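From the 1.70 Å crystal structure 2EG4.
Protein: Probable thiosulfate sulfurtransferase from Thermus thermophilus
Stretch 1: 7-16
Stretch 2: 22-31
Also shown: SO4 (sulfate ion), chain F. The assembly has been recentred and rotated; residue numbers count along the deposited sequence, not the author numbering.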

ATOM      1  N   ALA A   7      -1.267  -7.034 -19.865  1.00 23.64           N
ATOM      2  CA  ALA A   7      -1.259  -6.189 -18.691  1.00 21.88           C
ATOM      3  C   ALA A   7      -1.010  -4.739 -19.019  1.00 23.48           C
ATOM      4  O   ALA A   7      -0.431  -4.399 -20.058  1.00 22.75           O
ATOM      5  CB  ALA A   7      -0.209  -6.682 -17.715  1.00 24.14           C
ATOM      6  N   VAL A   8      -1.496  -3.866 -18.140  1.00 19.69           N
ATOM      7  CA  VAL A   8      -1.208  -2.457 -18.288  1.00 19.56           C
ATOM      8  C   VAL A   8      -0.090  -2.324 -17.269  1.00 18.60           C
ATOM      9  O   VAL A   8      -0.198  -2.815 -16.136  1.00 18.91           O
ATOM     10  CB  VAL A   8      -2.383  -1.548 -17.885  1.00 18.68           C
ATOM     11  CG1 VAL A   8      -1.914  -0.092 -17.851  1.00 23.16           C
ATOM     12  CG2 VAL A   8      -3.512  -1.684 -18.913  1.00 22.94           C
ATOM     13  N   LEU A   9       0.989  -1.681 -17.683  1.00 17.52           N
ATOM     14  CA  LEU A   9       2.135  -1.498 -16.806  1.00 14.44           C
ATOM     15  C   LEU A   9       2.094  -0.130 -16.124  1.00 15.22           C
ATOM     16  O   LEU A   9       1.778   0.870 -16.749  1.00 16.86           O
ATOM     17  CB  LEU A   9       3.414  -1.609 -17.643  1.00 15.90           C
ATOM     18  CG  LEU A   9       3.607  -2.978 -18.286  1.00 17.97           C
ATOM     19  CD1 LEU A   9       4.697  -2.916 -19.367  1.00 18.86           C
ATOM     20  CD2 LEU A   9       3.956  -3.971 -17.221  1.00 23.56           C
ATOM     21  N   VAL A  10       2.415  -0.115 -14.828  1.00 14.99           N
ATOM     22  CA  VAL A  10       2.462   1.113 -14.029  1.00 15.83           C
ATOM     23  C   VAL A  10       3.833   1.174 -13.353  1.00 13.65           C
ATOM     24  O   VAL A  10       4.215   0.272 -12.631  1.00 15.54           O
ATOM     25  CB  VAL A  10       1.343   1.130 -12.963  1.00 16.23           C
ATOM     26  CG1 VAL A  10       1.499   2.350 -12.027  1.00 14.06           C
ATOM     27  CG2 VAL A  10      -0.008   1.161 -13.694  1.00 17.69           C
ATOM     28  N   ASP A  11       4.546   2.262 -13.628  1.00 13.89           N
ATOM     29  CA  ASP A  11       5.904   2.534 -13.145  1.00 13.64           C
ATOM     30  C   ASP A  11       5.773   3.462 -11.930  1.00 13.71           C
ATOM     31  O   ASP A  11       5.334   4.605 -12.085  1.00 14.85           O
ATOM     32  CB  ASP A  11       6.625   3.262 -14.288  1.00 14.21           C
ATOM     33  CG  ASP A  11       8.118   3.434 -14.059  1.00 16.43           C
ATOM     34  OD1 ASP A  11       8.556   3.590 -12.895  1.00 13.59           O
ATOM     35  OD2 ASP A  11       8.850   3.436 -15.086  1.00 15.85           O
ATOM     36  N   THR A  12       6.166   2.997 -10.737  1.00 13.54           N
ATOM     37  CA  THR A  12       6.015   3.835  -9.534  1.00 12.10           C
ATOM     38  C   THR A  12       7.269   4.607  -9.128  1.00 12.96           C
ATOM     39  O   THR A  12       7.334   5.182  -8.043  1.00 14.42           O
ATOM     40  CB  THR A  12       5.507   2.977  -8.347  1.00 15.24           C
ATOM     41  OG1 THR A  12       6.530   2.082  -7.899  1.00 15.46           O
ATOM     42  CG2 THR A  12       4.347   2.114  -8.806  1.00 14.77           C
ATOM     43  N   ARG A  13       8.270   4.633 -10.001  1.00 13.09           N
ATOM     44  CA  ARG A  13       9.501   5.354  -9.711  1.00 14.50           C
ATOM     45  C   ARG A  13       9.286   6.857  -9.828  1.00 13.72           C
ATOM     46  O   ARG A  13       8.282   7.315 -10.376  1.00 15.35           O
ATOM     47  CB  ARG A  13      10.596   4.936 -10.707  1.00 14.52           C
ATOM     48  CG  ARG A  13      10.937   3.451 -10.628  1.00 12.50           C
ATOM     49  CD  ARG A  13      11.988   3.101 -11.703  1.00 13.25           C
ATOM     50  NE  ARG A  13      11.433   3.319 -13.047  1.00 14.47           N
ATOM     51  CZ  ARG A  13      12.170   3.492 -14.146  1.00 16.15           C
ATOM     52  NH1 ARG A  13      13.501   3.479 -14.073  1.00 14.77           N
ATOM     53  NH2 ARG A  13      11.581   3.691 -15.318  1.00 14.17           N
ATOM     54  N   PRO A  14      10.230   7.649  -9.298  1.00 17.86           N
ATOM     55  CA  PRO A  14      10.103   9.105  -9.396  1.00 21.95           C
ATOM     56  C   PRO A  14      10.073   9.485 -10.890  1.00 23.08           C
ATOM     57  O   PRO A  14      10.654   8.790 -11.751  1.00 19.09           O
ATOM     58  CB  PRO A  14      11.360   9.607  -8.688  1.00 21.78           C
ATOM     59  CG  PRO A  14      11.593   8.559  -7.641  1.00 23.09           C
ATOM     60  CD  PRO A  14      11.343   7.265  -8.410  1.00 18.00           C
ATOM     61  N   ARG A  15       9.407  10.587 -11.210  1.00 20.50           N
ATOM     62  CA  ARG A  15       9.288  10.998 -12.600  1.00 21.37           C
ATOM     63  C   ARG A  15      10.602  11.087 -13.378  1.00 22.60           C
ATOM     64  O   ARG A  15      10.645  10.699 -14.538  1.00 21.46           O
ATOM     65  CB  ARG A  15       8.506  12.325 -12.700  1.00 23.83           C
ATOM     66  CG  ARG A  15       8.326  12.840 -14.130  1.00 23.75           C
ATOM     67  CD  ARG A  15       7.102  13.761 -14.246  1.00 26.75           C
ATOM     68  NE  ARG A  15       5.872  13.017 -14.529  1.00 26.85           N
ATOM     69  CZ  ARG A  15       5.575  12.472 -15.708  1.00 31.09           C
ATOM     70  NH1 ARG A  15       6.416  12.588 -16.728  1.00 30.04           N
ATOM     71  NH2 ARG A  15       4.437  11.798 -15.866  1.00 30.64           N
ATOM     72  N   PRO A  16      11.679  11.604 -12.766  1.00 21.76           N
ATOM     73  CA  PRO A  16      12.950  11.691 -13.501  1.00 22.56           C
ATOM     74  C   PRO A  16      13.376  10.334 -14.060  1.00 22.40           C
ATOM     75  O   PRO A  16      13.782  10.217 -15.215  1.00 20.43           O
ATOM     76  CB  PRO A  16      13.928  12.192 -12.442  1.00 26.01           C
ATOM     77  CG  PRO A  16      13.072  13.071 -11.593  1.00 27.66           C
ATOM     78  CD  PRO A  16      11.793  12.246 -11.442  1.00 24.74           C
ATOM     79  N   HIS A  22      11.270   4.085 -19.524  1.00 17.46           N
ATOM     80  CA  HIS A  22      10.287   3.219 -18.879  1.00 16.96           C
ATOM     81  C   HIS A  22       9.861   2.103 -19.831  1.00 15.16           C
ATOM     82  O   HIS A  22      10.201   2.112 -21.029  1.00 17.14           O
ATOM     83  CB  HIS A  22       9.061   4.033 -18.439  1.00 15.78           C
ATOM     84  CG  HIS A  22       8.526   4.964 -19.493  1.00 17.20           C
ATOM     85  ND1 HIS A  22       7.635   4.567 -20.464  1.00 20.26           N
ATOM     86  CD2 HIS A  22       8.743   6.283 -19.702  1.00 14.55           C
ATOM     87  CE1 HIS A  22       7.319   5.603 -21.223  1.00 15.10           C
ATOM     88  NE2 HIS A  22       7.980   6.658 -20.782  1.00 21.43           N
ATOM     89  N   LEU A  23       9.139   1.112 -19.325  1.00 16.26           N
ATOM     90  CA  LEU A  23       8.723   0.047 -20.228  1.00 16.46           C
ATOM     91  C   LEU A  23       7.732   0.607 -21.252  1.00 18.71           C
ATOM     92  O   LEU A  23       6.936   1.497 -20.958  1.00 17.39           O
ATOM     93  CB  LEU A  23       8.113  -1.123 -19.456  1.00 16.45           C
ATOM     94  CG  LEU A  23       9.140  -2.160 -18.959  1.00 17.27           C
ATOM     95  CD1 LEU A  23      10.152  -1.521 -17.997  1.00 16.01           C
ATOM     96  CD2 LEU A  23       8.405  -3.295 -18.253  1.00 18.26           C
ATOM     97  N   PRO A  24       7.785   0.101 -22.489  1.00 17.23           N
ATOM     98  CA  PRO A  24       6.850   0.621 -23.501  1.00 19.37           C
ATOM     99  C   PRO A  24       5.402   0.572 -23.026  1.00 17.53           C
ATOM    100  O   PRO A  24       4.925  -0.468 -22.571  1.00 21.25           O
ATOM    101  CB  PRO A  24       7.090  -0.301 -24.699  1.00 22.46           C
ATOM    102  CG  PRO A  24       8.569  -0.619 -24.571  1.00 21.85           C
ATOM    103  CD  PRO A  24       8.741  -0.861 -23.065  1.00 19.39           C
ATOM    104  N   GLY A  25       4.716   1.699 -23.134  1.00 18.42           N
ATOM    105  CA  GLY A  25       3.316   1.743 -22.745  1.00 20.50           C
ATOM    106  C   GLY A  25       3.053   1.909 -21.255  1.00 19.64           C
ATOM    107  O   GLY A  25       1.906   2.030 -20.842  1.00 21.42           O
ATOM    108  N   ALA A  26       4.107   1.922 -20.445  1.00 18.24           N
ATOM    109  CA  ALA A  26       3.897   2.059 -18.999  1.00 16.02           C
ATOM    110  C   ALA A  26       3.459   3.452 -18.587  1.00 14.36           C
ATOM    111  O   ALA A  26       3.956   4.456 -19.089  1.00 16.35           O
ATOM    112  CB  ALA A  26       5.174   1.670 -18.249  1.00 15.21           C
ATOM    113  N   ARG A  27       2.486   3.511 -17.678  1.00 17.26           N
ATOM    114  CA  ARG A  27       2.025   4.794 -17.165  1.00 16.36           C
ATOM    115  C   ARG A  27       2.851   5.108 -15.925  1.00 15.87           C
ATOM    116  O   ARG A  27       3.323   4.193 -15.264  1.00 18.41           O
ATOM    117  CB  ARG A  27       0.556   4.714 -16.715  1.00 20.53           C
ATOM    118  CG  ARG A  27      -0.488   4.690 -17.812  1.00 21.04           C
ATOM    119  CD  ARG A  27      -0.494   3.396 -18.564  1.00 20.58           C
ATOM    120  NE  ARG A  27      -1.792   3.178 -19.205  1.00 22.32           N
ATOM    121  CZ  ARG A  27      -1.957   2.557 -20.366  1.00 28.04           C
ATOM    122  NH1 ARG A  27      -0.903   2.108 -21.037  1.00 26.45           N
ATOM    123  NH2 ARG A  27      -3.176   2.337 -20.829  1.00 26.14           N
ATOM    124  N   HIS A  28       3.001   6.392 -15.612  1.00 15.84           N
ATOM    125  CA  HIS A  28       3.713   6.807 -14.408  1.00 14.63           C
ATOM    126  C   HIS A  28       2.684   7.047 -13.328  1.00 15.23           C
ATOM    127  O   HIS A  28       1.715   7.778 -13.550  1.00 16.24           O
ATOM    128  CB  HIS A  28       4.441   8.122 -14.604  1.00 16.68           C
ATOM    129  CG  HIS A  28       5.129   8.596 -13.362  1.00 18.51           C
ATOM    130  ND1 HIS A  28       4.710   9.699 -12.645  1.00 21.61           N
ATOM    131  CD2 HIS A  28       6.159   8.060 -12.664  1.00 19.45           C
ATOM    132  CE1 HIS A  28       5.457   9.825 -11.561  1.00 22.90           C
ATOM    133  NE2 HIS A  28       6.342   8.842 -11.549  1.00 21.88           N
ATOM    134  N   LEU A  29       2.891   6.458 -12.148  1.00 12.39           N
ATOM    135  CA  LEU A  29       1.974   6.692 -11.027  1.00 12.49           C
ATOM    136  C   LEU A  29       2.662   6.429  -9.683  1.00 15.17           C
ATOM    137  O   LEU A  29       3.184   5.338  -9.468  1.00 14.65           O
ATOM    138  CB  LEU A  29       0.752   5.782 -11.106  1.00 14.35           C
ATOM    139  CG  LEU A  29      -0.265   6.040  -9.971  1.00 12.47           C
ATOM    140  CD1 LEU A  29      -0.851   7.462 -10.061  1.00 18.46           C
ATOM    141  CD2 LEU A  29      -1.365   4.982 -10.046  1.00 15.95           C
ATOM    142  N   ASP A  30       2.644   7.433  -8.800  1.00 15.54           N
ATOM    143  CA  ASP A  30       3.190   7.279  -7.437  1.00 17.04           C
ATOM    144  C   ASP A  30       2.145   7.841  -6.464  1.00 17.27           C
ATOM    145  O   ASP A  30       1.916   9.063  -6.410  1.00 20.62           O
ATOM    146  CB  ASP A  30       4.507   8.026  -7.268  1.00 22.13           C
ATOM    147  CG  ASP A  30       5.067   7.894  -5.847  1.00 22.85           C
ATOM    148  OD1 ASP A  30       4.284   7.591  -4.923  1.00 24.77           O
ATOM    149  OD2 ASP A  30       6.274   8.101  -5.645  1.00 28.16           O
ATOM    150  N   LEU A  31       1.469   6.956  -5.727  1.00 17.50           N
ATOM    151  CA  LEU A  31       0.438   7.394  -4.795  1.00 16.08           C
ATOM    152  C   LEU A  31       0.890   7.500  -3.346  1.00 21.06           C
ATOM    153  O   LEU A  31       0.086   7.277  -2.440  1.00 20.91           O
ATOM    154  CB  LEU A  31      -0.785   6.473  -4.875  1.00 20.42           C
ATOM    155  CG  LEU A  31      -1.522   6.553  -6.208  1.00 14.77           C
ATOM    156  CD1 LEU A  31      -2.676   5.558  -6.275  1.00 17.20           C
ATOM    157  CD2 LEU A  31      -1.985   8.015  -6.411  1.00 20.88           C
TER
HETATM  158  S   SO4 F 505       2.892  12.567 -12.624  1.00 57.52           S
HETATM  159  O1  SO4 F 505       4.293  13.000 -12.313  1.00 57.63           O
HETATM  160  O2  SO4 F 505       2.166  12.265 -11.345  1.00 60.44           O
HETATM  161  O3  SO4 F 505       2.182  13.668 -13.354  1.00 60.71           O
HETATM  162  O4  SO4 F 505       2.925  11.336 -13.480  1.00 57.31           O
HETATM  163  O   HOH W   1       1.025  -0.722 -20.361  1.00 27.64           O

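The two stretches pair as parallel strands, with Val 10 bridged to Arg 27 and Asp 11 to His 28 (CA–CA 4.9 and 5.0 Å), and together they bury 722 Å². Three backbone hydrogen bonds fix the register: Arg 27 N to Leu 9 O (2.9 Å, 164°), Asp 11 N to Arg 27 O (2.8 Å, 179°) and Leu 29 N to Asp 11 O (3.1 Å, 171°). Before the ladder, a type II turn from Leu 23 to Ala 26 is closed by Ala 26 N to Leu 23 O (2.9 Å). Gly 25 suits it: at phi/psi 82/-4 a CB would jam against the preceding carbonyl oxygen. Leu 9, m and t, packs its CB 3.8 Å from Ala 26 CB and its CD1 3.9 Å from Leu 23 CB, an apolar side chain against apolar neighbours.

Val 10 and Arg 27 share one sheet face. Val 10, chi1 t, places CG1 3.6 Å from Leu 29 CB, an apolar contact for a buried branched side chain. The Arg 27 chain bends (m, p, t), bringing NH1 2.8 Å from Gly 25 O in a hydrogen bond, while Val 8 CG1 covers one guanidinium face, 3.5 Å from Arg 27 NE.

On the other face lie Asp 11 and His 28. The buried Asp 11 carboxylate is paired with Arg 13, whose m, t, m chain turns back: Arg 13 NE donates to Asp 11 OD1 (2.9 Å) and Arg 13 NH2 forms the salt bridge to Asp 11 OD2 (2.8 Å). Arg 13 N also donates to Asp 11 OD1 (3.1 Å).

His 28, chi1 t and chi2 -110°, uses both ring nitrogens. Its NE2 donates to Arg 13 O (2.7 Å, 137°), tying the loop after the first strand to His 28, beyond the ladder; its ND1 donates to sulfate O4 (2.6 Å, 171°). Arg 15 binds the same ion, with NE to sulfate O1 (2.7 Å) and NH2 to sulfate O4 (2.9 Å), so the sulfate, probably from the crystallisation liquor, bridges both stretches.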